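Local coordinates for endo-beta-1,4-glucanase (cellulase B) (PDB 4V2X), which probably hydrolyses beta-1,4-glucans and related plant polysaccharides such as xyloglucan, using a family 5 glycosidase module joined to Ig-like and carbohydrate-binding modules, at residues 507-512 against 558-563; 519-524 against 550-555; 110-115 against 126-131; 198-203 against 241-246. One frame throughout, in Å; residues are numbered along the deposited sequence.

Contact 1 of 4, residues 507-512 against 558-563; sequences ATMEAV and VRLTFH
M509 packs on F562 at the apolar centre. Its CG sits over one face of the F562 ring, 3.8 Å from the centroid. Its SD meets the same ring obliquely, 3.4 Å from F562 CE2, a Met-aromatic contact. The two side chains lie side by side and point the same way. Next along, M509 CE touches L560 CD2, and A511 CB lies 3.6 Å from L560 CD2. M543 and L545 of strand 542-545 cover this apolar face. The two segments are neighbouring antiparallel strands in the sheet of the carbohydrate-binding module, with 507-512 on an edge strand, 506-513. M509-F562 and A511-L560 are the non-hydrogen-bonded pairs. E510-T561 and V512-R559 are hydrogen-bonded pairs, with E510 N 2.8 Å from T561 O. At one end A507 and T508 both face H563, a classic beta bulge. A507 N gives H563 O a 2.8 Å bond there, and T508 N adds a weak one. The other face is more polar. V512 CG2 lies over one face of the R559 guanidinium. H563 NE2 donates to E510 OE2 at 2.7 Å, in the plane of the imidazole and on the anti side of the carboxylate. S526 OG hydrogen-bonds E510 OE1.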
# COMPACT_ATOMS: atom_id res chain seq x y z
N ALA A 507 4.04 -41.57 21.57
CA ALA A 507 4.35 -40.16 21.37
C ALA A 507 4.46 -39.79 19.89
O ALA A 507 3.82 -38.85 19.42
CB ALA A 507 5.64 -39.80 22.09
N THR A 508 5.27 -40.54 19.15
CA THR A 508 5.44 -40.29 17.72
C THR A 508 6.09 -41.50 17.03
O THR A 508 6.44 -42.50 17.68
CB THR A 508 6.22 -38.96 17.49
OG1 THR A 508 6.29 -38.64 16.08
CG2 THR A 508 7.61 -39.03 18.11
N MET A 509 6.19 -41.41 15.71
CA MET A 509 6.70 -42.50 14.90
C MET A 509 7.60 -41.92 13.81
O MET A 509 7.19 -41.00 13.12
CB MET A 509 5.56 -43.28 14.24
CG MET A 509 6.02 -44.50 13.46
SD MET A 509 4.81 -45.13 12.28
CE MET A 509 4.90 -43.90 10.98
N GLU A 510 8.80 -42.48 13.69
CA GLU A 510 9.69 -42.16 12.58
C GLU A 510 9.54 -43.19 11.47
O GLU A 510 9.24 -44.36 11.73
CB GLU A 510 11.15 -42.16 13.04
CG GLU A 510 11.50 -41.08 14.03
CD GLU A 510 12.96 -41.12 14.39
OE1 GLU A 510 13.76 -40.55 13.63
OE2 GLU A 510 13.28 -41.75 15.42
N ALA A 511 9.78 -42.75 10.24
CA ALA A 511 9.80 -43.64 9.08
C ALA A 511 10.95 -43.22 8.16
O ALA A 511 10.99 -42.08 7.69
CB ALA A 511 8.47 -43.59 8.34
N VAL A 512 11.89 -44.13 7.94
CA VAL A 512 13.03 -43.89 7.05
C VAL A 512 13.20 -45.09 6.13
O VAL A 512 12.90 -46.22 6.52
CB VAL A 512 14.34 -43.63 7.83
CG1 VAL A 512 14.17 -42.46 8.79
CG2 VAL A 512 14.80 -44.87 8.59
N VAL A 558 11.20 -50.03 4.67
CA VAL A 558 11.15 -48.85 5.53
C VAL A 558 11.29 -49.29 6.98
O VAL A 558 10.64 -50.24 7.42
CB VAL A 558 9.83 -48.10 5.31
CG1 VAL A 558 9.55 -47.08 6.41
CG2 VAL A 558 9.84 -47.44 3.93
N ARG A 559 12.14 -48.58 7.72
CA ARG A 559 12.28 -48.81 9.15
C ARG A 559 11.43 -47.81 9.90
O ARG A 559 11.57 -46.59 9.70
CB ARG A 559 13.74 -48.70 9.61
CG ARG A 559 13.93 -49.02 11.09
CD ARG A 559 15.41 -49.01 11.48
NE ARG A 559 16.06 -47.74 11.16
CZ ARG A 559 15.94 -46.61 11.87
NH1 ARG A 559 15.19 -46.57 12.98
NH2 ARG A 559 16.57 -45.51 11.48
N LEU A 560 10.54 -48.31 10.74
CA LEU A 560 9.72 -47.49 11.61
C LEU A 560 10.32 -47.51 13.01
O LEU A 560 10.85 -48.53 13.45
CB LEU A 560 8.29 -48.02 11.66
CG LEU A 560 7.57 -48.16 10.33
CD1 LEU A 560 6.18 -48.72 10.56
CD2 LEU A 560 7.49 -46.83 9.60
N THR A 561 10.23 -46.38 13.70
CA THR A 561 10.65 -46.31 15.09
C THR A 561 9.52 -45.65 15.89
O THR A 561 9.18 -44.50 15.65
CB THR A 561 11.95 -45.53 15.27
OG1 THR A 561 12.96 -46.09 14.41
CG2 THR A 561 12.42 -45.57 16.72
N PHE A 562 8.95 -46.42 16.81
CA PHE A 562 7.88 -45.94 17.65
C PHE A 562 8.46 -45.50 18.97
O PHE A 562 9.14 -46.27 19.63
CB PHE A 562 6.83 -47.03 17.84
CG PHE A 562 6.13 -47.41 16.58
CD1 PHE A 562 6.66 -48.39 15.75
CD2 PHE A 562 4.95 -46.79 16.21
CE1 PHE A 562 6.02 -48.73 14.57
CE2 PHE A 562 4.30 -47.13 15.04
CZ PHE A 562 4.83 -48.10 14.22
N HIS A 563 8.19 -44.24 19.32
CA HIS A 563 8.65 -43.62 20.54
C HIS A 563 7.49 -43.50 21.51
O HIS A 563 6.47 -42.91 21.19
CB HIS A 563 9.18 -42.22 20.23
CG HIS A 563 10.34 -42.21 19.28
ND1 HIS A 563 11.65 -42.20 19.70
CD2 HIS A 563 10.39 -42.21 17.92
CE1 HIS A 563 12.45 -42.20 18.66
NE2 HIS A 563 11.71 -42.19 17.57

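Contact 2 of 4, residues 519-524 against 550-555; sequences AGPQDW and FREVRD
E552 leans across P521, and its side chain lies against the proline. CB starts the path, 3.7 Å from P521 N and about as far from the carbonyl carbon of G520. The chain runs on extended beyond CG (chi2 -173°), which carries the carboxylate across the proline. CD comes 3.7 Å from P521 CA. OE2 meets the ring carbons, with P521 CB 3.3 Å away. OE1 takes a hydrogen bond from a water at 2.7 Å, and that water accepts from Q522 N. One carboxylate oxygen thus lies against the proline while the other reaches the next backbone N-H through solvent. The backbone O of E552 receives a weak, bent bond from G520 N at 3.2 Å. A second water links the same two atoms, accepting from G520 N and donating to E552 O at 2.7 Å. At G520, phi 87° with psi -172° would press any side chain against the preceding carbonyl O and P521 CD. V553 CG2 packs 3.8 Å from G520 CA. Within the carbohydrate-binding module, the contact joins the loop after strand 506-513 to the turn that follows helix 547-551. V553 also touches Y513 at the end of strand 506-513, V558 of strand 556-564 and K576 of strand 569-577.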
# COMPACT_ATOMS: atom_id res chain seq x y z
N ALA A 519 10.98 -41.38 4.83
CA ALA A 519 9.88 -41.98 4.09
C ALA A 519 8.56 -41.34 4.48
O ALA A 519 8.40 -40.82 5.59
CB ALA A 519 9.84 -43.48 4.35
N GLY A 520 7.60 -41.38 3.56
CA GLY A 520 6.25 -40.92 3.86
C GLY A 520 6.05 -39.44 3.66
O GLY A 520 6.92 -38.75 3.12
N PRO A 521 4.88 -38.93 4.07
CA PRO A 521 4.55 -37.52 3.91
C PRO A 521 5.53 -36.62 4.67
O PRO A 521 6.10 -37.04 5.68
CB PRO A 521 3.15 -37.41 4.51
CG PRO A 521 2.60 -38.80 4.52
CD PRO A 521 3.78 -39.70 4.68
N GLN A 522 5.71 -35.40 4.16
CA GLN A 522 6.56 -34.39 4.78
C GLN A 522 7.94 -34.98 5.07
O GLN A 522 8.37 -35.09 6.22
CB GLN A 522 5.90 -33.85 6.05
CG GLN A 522 4.51 -33.27 5.84
CD GLN A 522 4.48 -31.99 5.02
OE1 GLN A 522 5.45 -31.24 4.97
NE2 GLN A 522 3.33 -31.73 4.39
N ASP A 523 8.63 -35.37 4.00
CA ASP A 523 9.85 -36.16 4.11
C ASP A 523 11.12 -35.34 4.40
O ASP A 523 12.23 -35.86 4.36
CB ASP A 523 10.02 -37.08 2.89
CG ASP A 523 10.34 -36.34 1.60
OD1 ASP A 523 10.65 -35.13 1.61
OD2 ASP A 523 10.29 -37.01 0.55
N TRP A 524 10.93 -34.06 4.71
CA TRP A 524 11.98 -33.23 5.30
C TRP A 524 12.30 -33.65 6.75
O TRP A 524 13.31 -33.24 7.31
CB TRP A 524 11.61 -31.74 5.22
CG TRP A 524 10.24 -31.44 5.71
CD1 TRP A 524 9.09 -31.43 4.97
CD2 TRP A 524 9.86 -31.14 7.05
NE1 TRP A 524 8.02 -31.13 5.77
CE2 TRP A 524 8.46 -30.94 7.05
CE3 TRP A 524 10.56 -30.99 8.25
CZ2 TRP A 524 7.75 -30.63 8.20
CZ3 TRP A 524 9.85 -30.68 9.40
CH2 TRP A 524 8.46 -30.49 9.37
N PHE A 550 1.00 -44.29 3.13
CA PHE A 550 1.48 -45.14 2.04
C PHE A 550 1.47 -44.46 0.67
O PHE A 550 2.28 -44.80 -0.19
CB PHE A 550 0.71 -46.45 2.00
CG PHE A 550 1.04 -47.37 3.13
CD1 PHE A 550 2.32 -47.92 3.24
CD2 PHE A 550 0.10 -47.70 4.09
CE1 PHE A 550 2.64 -48.77 4.29
CE2 PHE A 550 0.41 -48.55 5.13
CZ PHE A 550 1.69 -49.09 5.23
N ARG A 551 0.58 -43.48 0.47
CA ARG A 551 0.57 -42.73 -0.79
C ARG A 551 1.90 -42.04 -1.07
O ARG A 551 2.23 -41.77 -2.23
CB ARG A 551 -0.56 -41.69 -0.81
CG ARG A 551 -1.91 -42.25 -1.21
CD ARG A 551 -2.84 -41.18 -1.75
NE ARG A 551 -3.18 -40.18 -0.74
CZ ARG A 551 -4.12 -40.32 0.19
NH1 ARG A 551 -4.84 -41.44 0.28
NH2 ARG A 551 -4.35 -39.34 1.05
N GLU A 552 2.67 -41.75 -0.02
CA GLU A 552 3.96 -41.10 -0.16
C GLU A 552 5.12 -41.99 0.30
O GLU A 552 6.15 -41.50 0.76
CB GLU A 552 3.94 -39.77 0.58
CG GLU A 552 2.87 -38.84 0.02
CD GLU A 552 2.92 -37.45 0.61
OE1 GLU A 552 3.88 -36.70 0.30
OE2 GLU A 552 2.00 -37.10 1.38
N VAL A 553 4.94 -43.30 0.14
CA VAL A 553 6.00 -44.27 0.37
C VAL A 553 6.22 -45.05 -0.92
O VAL A 553 5.28 -45.61 -1.49
CB VAL A 553 5.63 -45.24 1.51
CG1 VAL A 553 6.69 -46.32 1.67
CG2 VAL A 553 5.44 -44.47 2.82
N ARG A 554 7.46 -45.08 -1.38
CA ARG A 554 7.81 -45.88 -2.56
C ARG A 554 7.98 -47.34 -2.16
O ARG A 554 8.24 -47.65 -0.99
CB ARG A 554 9.07 -45.34 -3.24
CG ARG A 554 10.37 -45.55 -2.48
CD ARG A 554 11.56 -45.47 -3.41
NE ARG A 554 12.81 -45.71 -2.69
CZ ARG A 554 13.52 -44.77 -2.06
NH1 ARG A 554 13.14 -43.50 -2.06
NH2 ARG A 554 14.63 -45.12 -1.43
N ASP A 555 7.82 -48.24 -3.12
CA ASP A 555 8.07 -49.66 -2.89
C ASP A 555 9.49 -49.85 -2.35
O ASP A 555 10.42 -49.15 -2.76
CB ASP A 555 7.92 -50.47 -4.18
CG ASP A 555 6.48 -50.64 -4.61
OD1 ASP A 555 5.56 -50.14 -3.94
OD2 ASP A 555 6.27 -51.30 -5.65
O HOH W 1 8.81 -41.26 0.70
O HOH W 2 4.49 -34.55 1.75

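Contact 3 of 4, residues 110-115 against 126-131; sequences VTWENR and PQFLNR
F128 of helix 126-141 packs into the loop that precedes it, against V110, W112 and R115. That loop, 110-115, follows strand 105-108 of the parallel eight-stranded barrel, so this is a beta-alpha connection of a (beta/alpha)8 fold. The helix opens at P126, and F128 N gives a weak hydrogen bond to D125 OD2 in the first turn. F128 does most of the packing. Its CG is anti to the backbone N (chi1 -178°), which sends the ring into the loop. The R115 chain lies across one ring face, with R115 CG 3.6 Å from the centroid and almost straight above it. The R115 guanidinium continues over the ring, tilted 26° from its plane. At the rim, F128 CE2 meets V110 CG1 at 3.6 Å. The same edge of F128 turns toward the face of W112 in an offset edge-to-face pair, with the planes at 90°. V110 CG1 also sits over the W112 ring, so the three apolar groups interlock. L129 comes next, and its CD1 touches W112 CH2 at 3.9 Å. L179 of helix 165-183 packs on both W112 and L129. R131, one turn beyond F128, is held by a salt bridge to E82. In the loop, W112 to R115 form a type II turn. R115 NH1 donates to T111 O at 2.7 Å, close to the guanidinium plane.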
# COMPACT_ATOMS: atom_id res chain seq x y z
N VAL A 110 -20.17 -16.63 10.66
CA VAL A 110 -21.27 -16.97 9.76
C VAL A 110 -20.76 -17.06 8.34
O VAL A 110 -20.10 -16.14 7.84
CB VAL A 110 -22.41 -15.94 9.80
CG1 VAL A 110 -23.57 -16.39 8.92
CG2 VAL A 110 -22.88 -15.72 11.24
N THR A 111 -21.06 -18.17 7.68
CA THR A 111 -20.82 -18.31 6.26
C THR A 111 -22.14 -18.02 5.56
O THR A 111 -23.14 -18.68 5.81
CB THR A 111 -20.32 -19.71 5.93
OG1 THR A 111 -19.04 -19.91 6.55
CG2 THR A 111 -20.19 -19.90 4.43
N TRP A 112 -22.14 -17.02 4.69
CA TRP A 112 -23.37 -16.55 4.04
C TRP A 112 -23.62 -17.25 2.71
O TRP A 112 -24.77 -17.48 2.35
CB TRP A 112 -23.34 -15.03 3.90
CG TRP A 112 -23.17 -14.38 5.24
CD1 TRP A 112 -22.00 -13.96 5.80
CD2 TRP A 112 -24.19 -14.12 6.20
NE1 TRP A 112 -22.22 -13.45 7.05
CE2 TRP A 112 -23.57 -13.53 7.32
CE3 TRP A 112 -25.57 -14.34 6.24
CZ2 TRP A 112 -24.28 -13.14 8.45
CZ3 TRP A 112 -26.27 -13.96 7.35
CH2 TRP A 112 -25.63 -13.36 8.45
N GLU A 113 -22.56 -17.60 1.99
CA GLU A 113 -22.67 -18.47 0.82
C GLU A 113 -23.57 -19.67 1.15
O GLU A 113 -23.44 -20.26 2.23
CB GLU A 113 -21.29 -18.94 0.37
CG GLU A 113 -21.27 -19.64 -0.98
CD GLU A 113 -21.16 -18.70 -2.17
OE1 GLU A 113 -21.61 -17.54 -2.10
OE2 GLU A 113 -20.61 -19.12 -3.20
N ASN A 114 -24.46 -20.02 0.22
CA ASN A 114 -25.48 -21.09 0.38
C ASN A 114 -26.74 -20.65 1.11
O ASN A 114 -27.71 -21.40 1.17
CB ASN A 114 -24.94 -22.37 1.06
CG ASN A 114 -23.75 -22.98 0.34
OD1 ASN A 114 -22.73 -23.30 0.95
ND2 ASN A 114 -23.88 -23.15 -0.97
N ARG A 115 -26.74 -19.44 1.67
CA ARG A 115 -27.93 -18.87 2.30
C ARG A 115 -28.25 -17.49 1.74
O ARG A 115 -28.84 -16.65 2.43
CB ARG A 115 -27.74 -18.80 3.82
CG ARG A 115 -27.48 -20.15 4.46
CD ARG A 115 -26.01 -20.37 4.79
NE ARG A 115 -25.81 -21.70 5.36
CZ ARG A 115 -24.85 -22.03 6.24
NH1 ARG A 115 -23.98 -21.13 6.68
NH2 ARG A 115 -24.78 -23.28 6.69
N PRO A 126 -33.97 -14.68 4.64
CA PRO A 126 -34.44 -14.09 5.91
C PRO A 126 -34.59 -15.09 7.06
O PRO A 126 -34.48 -14.72 8.22
CB PRO A 126 -35.82 -13.51 5.55
CG PRO A 126 -35.99 -13.65 4.10
CD PRO A 126 -34.93 -14.53 3.54
N GLN A 127 -34.84 -16.35 6.73
CA GLN A 127 -35.03 -17.38 7.74
C GLN A 127 -33.70 -17.69 8.41
O GLN A 127 -33.59 -17.78 9.63
CB GLN A 127 -35.62 -18.65 7.11
CG GLN A 127 -37.13 -18.61 6.93
CD GLN A 127 -37.60 -17.60 5.90
OE1 GLN A 127 -37.43 -17.79 4.69
NE2 GLN A 127 -38.21 -16.51 6.36
N PHE A 128 -32.67 -17.83 7.59
CA PHE A 128 -31.32 -18.03 8.10
C PHE A 128 -30.89 -16.83 8.93
O PHE A 128 -30.44 -16.99 10.06
CB PHE A 128 -30.36 -18.25 6.94
CG PHE A 128 -28.95 -18.50 7.38
CD1 PHE A 128 -28.60 -19.71 7.95
CD2 PHE A 128 -27.97 -17.53 7.22
CE1 PHE A 128 -27.30 -19.96 8.36
CE2 PHE A 128 -26.66 -17.77 7.62
CZ PHE A 128 -26.33 -18.99 8.19
N LEU A 129 -31.06 -15.63 8.39
CA LEU A 129 -30.73 -14.41 9.13
C LEU A 129 -31.47 -14.32 10.47
O LEU A 129 -30.88 -13.94 11.48
CB LEU A 129 -31.00 -13.17 8.28
CG LEU A 129 -30.60 -11.81 8.86
CD1 LEU A 129 -29.14 -11.80 9.30
CD2 LEU A 129 -30.86 -10.70 7.85
N ASN A 130 -32.75 -14.67 10.50
CA ASN A 130 -33.48 -14.65 11.77
C ASN A 130 -32.92 -15.64 12.80
O ASN A 130 -32.92 -15.35 14.00
CB ASN A 130 -34.98 -14.86 11.56
CG ASN A 130 -35.69 -13.59 11.12
OD1 ASN A 130 -35.30 -12.49 11.49
ND2 ASN A 130 -36.75 -13.74 10.32
N ARG A 131 -32.44 -16.79 12.35
CA ARG A 131 -31.83 -17.75 13.26
C ARG A 131 -30.51 -17.22 13.83
O ARG A 131 -30.26 -17.33 15.03
CB ARG A 131 -31.62 -19.10 12.57
CG ARG A 131 -32.91 -19.78 12.16
CD ARG A 131 -32.76 -21.29 12.16
NE ARG A 131 -31.74 -21.74 11.22
CZ ARG A 131 -31.89 -21.79 9.90
NH1 ARG A 131 -33.03 -21.41 9.33
NH2 ARG A 131 -30.90 -22.23 9.13

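Contact 4 of 4, residues 198-203 against 241-246; sequences PKFSQN and PTMETA
The F200 ring meets M243 at its edge. M243 SD lies near the ring plane, 3.8 Å from F200 CE2 and 4.9 Å from the centroid. This is a Met-aromatic contact made at the rim, and the two side chains cross at about a right angle. M243 bends at both chi2 (72°) and chi3 (70°), which curls the sulfur back toward the other loop. M243 SD also lies 3.4 Å from P198 O. The two proline rings meet obliquely, with P198 CG 3.7 Å from P241 CG. The one direct hydrogen bond between the segments is E244 N to P198 O, at 2.8 Å and in the carbonyl plane. E244 CG then passes K199 CB at 4.0 Å. Further out, a water donates to both E244 OE2 and N203 O. E244 OE2 also accepts from G205 N, while K199 turns its charged end to W204 in a cation-pi contact. Within 198-203, S201 OG accepts from N203 N in an ST turn. T242 OG1 donates to A246 O and helps close the tight turn of 241-246. L215 of helix 209-227 packs on P198 and M243, and the same helix carries the calcium ligands D216 and D217. The two segments lie at and after the ends of the adjacent barrel strands 190-193 and 238-241, a pairing of neighbouring beta-alpha loops at the C-terminal end of a (beta/alpha)8 barrel.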
# COMPACT_ATOMS: atom_id res chain seq x y z
N PRO A 198 -8.66 -13.59 5.60
CA PRO A 198 -8.64 -13.25 4.18
C PRO A 198 -7.37 -13.68 3.46
O PRO A 198 -6.28 -13.60 4.01
CB PRO A 198 -8.76 -11.72 4.18
CG PRO A 198 -8.29 -11.30 5.53
CD PRO A 198 -8.76 -12.39 6.45
N LYS A 199 -7.53 -14.17 2.24
CA LYS A 199 -6.40 -14.44 1.36
C LYS A 199 -6.91 -14.47 -0.08
O LYS A 199 -8.12 -14.47 -0.30
CB LYS A 199 -5.70 -15.75 1.73
CG LYS A 199 -6.55 -17.00 1.61
CD LYS A 199 -5.81 -18.21 2.14
CE LYS A 199 -6.47 -19.51 1.72
NZ LYS A 199 -7.92 -19.58 2.04
N PHE A 200 -5.99 -14.46 -1.04
CA PHE A 200 -6.38 -14.31 -2.45
C PHE A 200 -5.73 -15.34 -3.34
O PHE A 200 -5.51 -15.11 -4.53
CB PHE A 200 -6.12 -12.87 -2.89
CG PHE A 200 -6.90 -11.89 -2.10
CD1 PHE A 200 -8.22 -11.61 -2.43
CD2 PHE A 200 -6.37 -11.33 -0.95
CE1 PHE A 200 -8.98 -10.75 -1.66
CE2 PHE A 200 -7.12 -10.47 -0.17
CZ PHE A 200 -8.43 -10.18 -0.53
N SER A 201 -5.45 -16.48 -2.74
CA SER A 201 -5.11 -17.69 -3.45
C SER A 201 -5.98 -18.76 -2.85
O SER A 201 -6.46 -18.62 -1.72
CB SER A 201 -3.64 -18.02 -3.24
OG SER A 201 -3.38 -19.35 -3.65
N GLN A 202 -6.20 -19.85 -3.59
CA GLN A 202 -6.89 -21.00 -3.02
C GLN A 202 -6.03 -21.65 -1.93
O GLN A 202 -6.55 -22.38 -1.09
CB GLN A 202 -7.29 -22.02 -4.10
CG GLN A 202 -6.16 -22.93 -4.57
CD GLN A 202 -6.66 -24.21 -5.23
OE1 GLN A 202 -7.74 -24.24 -5.82
NE2 GLN A 202 -5.86 -25.27 -5.14
N ASN A 203 -4.73 -21.39 -1.95
CA ASN A 203 -3.78 -21.96 -0.99
C ASN A 203 -3.32 -20.98 0.07
O ASN A 203 -3.28 -19.77 -0.16
CB ASN A 203 -2.56 -22.48 -1.74
CG ASN A 203 -2.90 -23.58 -2.72
OD1 ASN A 203 -3.77 -24.41 -2.46
ND2 ASN A 203 -2.22 -23.59 -3.86
N PRO A 241 -8.98 -7.67 10.11
CA PRO A 241 -7.93 -8.68 10.17
C PRO A 241 -6.67 -8.34 9.39
O PRO A 241 -6.71 -7.58 8.42
CB PRO A 241 -8.60 -9.87 9.50
CG PRO A 241 -9.43 -9.23 8.43
CD PRO A 241 -9.97 -7.98 9.07
N THR A 242 -5.57 -8.94 9.80
CA THR A 242 -4.41 -9.09 8.92
C THR A 242 -4.69 -10.16 7.87
O THR A 242 -5.60 -10.99 8.03
CB THR A 242 -3.17 -9.54 9.70
OG1 THR A 242 -3.48 -10.73 10.43
CG2 THR A 242 -2.73 -8.48 10.67
N MET A 243 -3.89 -10.17 6.81
CA MET A 243 -3.94 -11.25 5.81
C MET A 243 -3.72 -12.59 6.51
O MET A 243 -2.80 -12.72 7.34
CB MET A 243 -2.87 -11.06 4.73
CG MET A 243 -3.10 -11.86 3.45
SD MET A 243 -4.47 -11.23 2.45
CE MET A 243 -3.74 -9.70 1.87
N GLU A 244 -4.59 -13.55 6.20
CA GLU A 244 -4.58 -14.89 6.80
C GLU A 244 -4.73 -14.88 8.32
O GLU A 244 -4.51 -15.90 8.98
CB GLU A 244 -3.32 -15.66 6.39
CG GLU A 244 -3.24 -16.00 4.92
CD GLU A 244 -2.06 -16.87 4.55
OE1 GLU A 244 -1.19 -17.14 5.41
OE2 GLU A 244 -2.00 -17.31 3.39
N THR A 245 -5.15 -13.74 8.87
CA THR A 245 -5.08 -13.45 10.31
C THR A 245 -3.73 -13.84 10.92
O THR A 245 -3.64 -14.23 12.09
CB THR A 245 -6.24 -14.08 11.11
OG1 THR A 245 -6.27 -15.49 10.88
CG2 THR A 245 -7.60 -13.43 10.71
N ALA A 246 -2.67 -13.67 10.12
CA ALA A 246 -1.31 -14.03 10.52
C ALA A 246 -0.62 -12.86 11.22
O ALA A 246 -1.14 -11.74 11.24
CB ALA A 246 -0.53 -14.48 9.30
O HOH W 3 -2.24 -17.21 0.61

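Contacts 1 and 2 belong to the carbohydrate-binding module, contacts 3 and 4 to the catalytic barrel. All four are largely buried, but contact 2 has exposed residues, Q522 and E552, at one of its waters. Contact 1 joins regular strands through a ladder of backbone bonds, with an apolar and a more polar face. Contact 2 is nested inside the chain loop closed by contact 1 and touches it, A511 O lying 2.9 Å from A519 N in a probable hydrogen bond. It is smaller and partly bridged by water. Contacts 3 and 4 both involve loops after barrel strands, with centres about 23 Å apart. Contact 3 is aromatic and has no hydrogen bond between its segments; contact 4 has one, beside sulfur and proline packing.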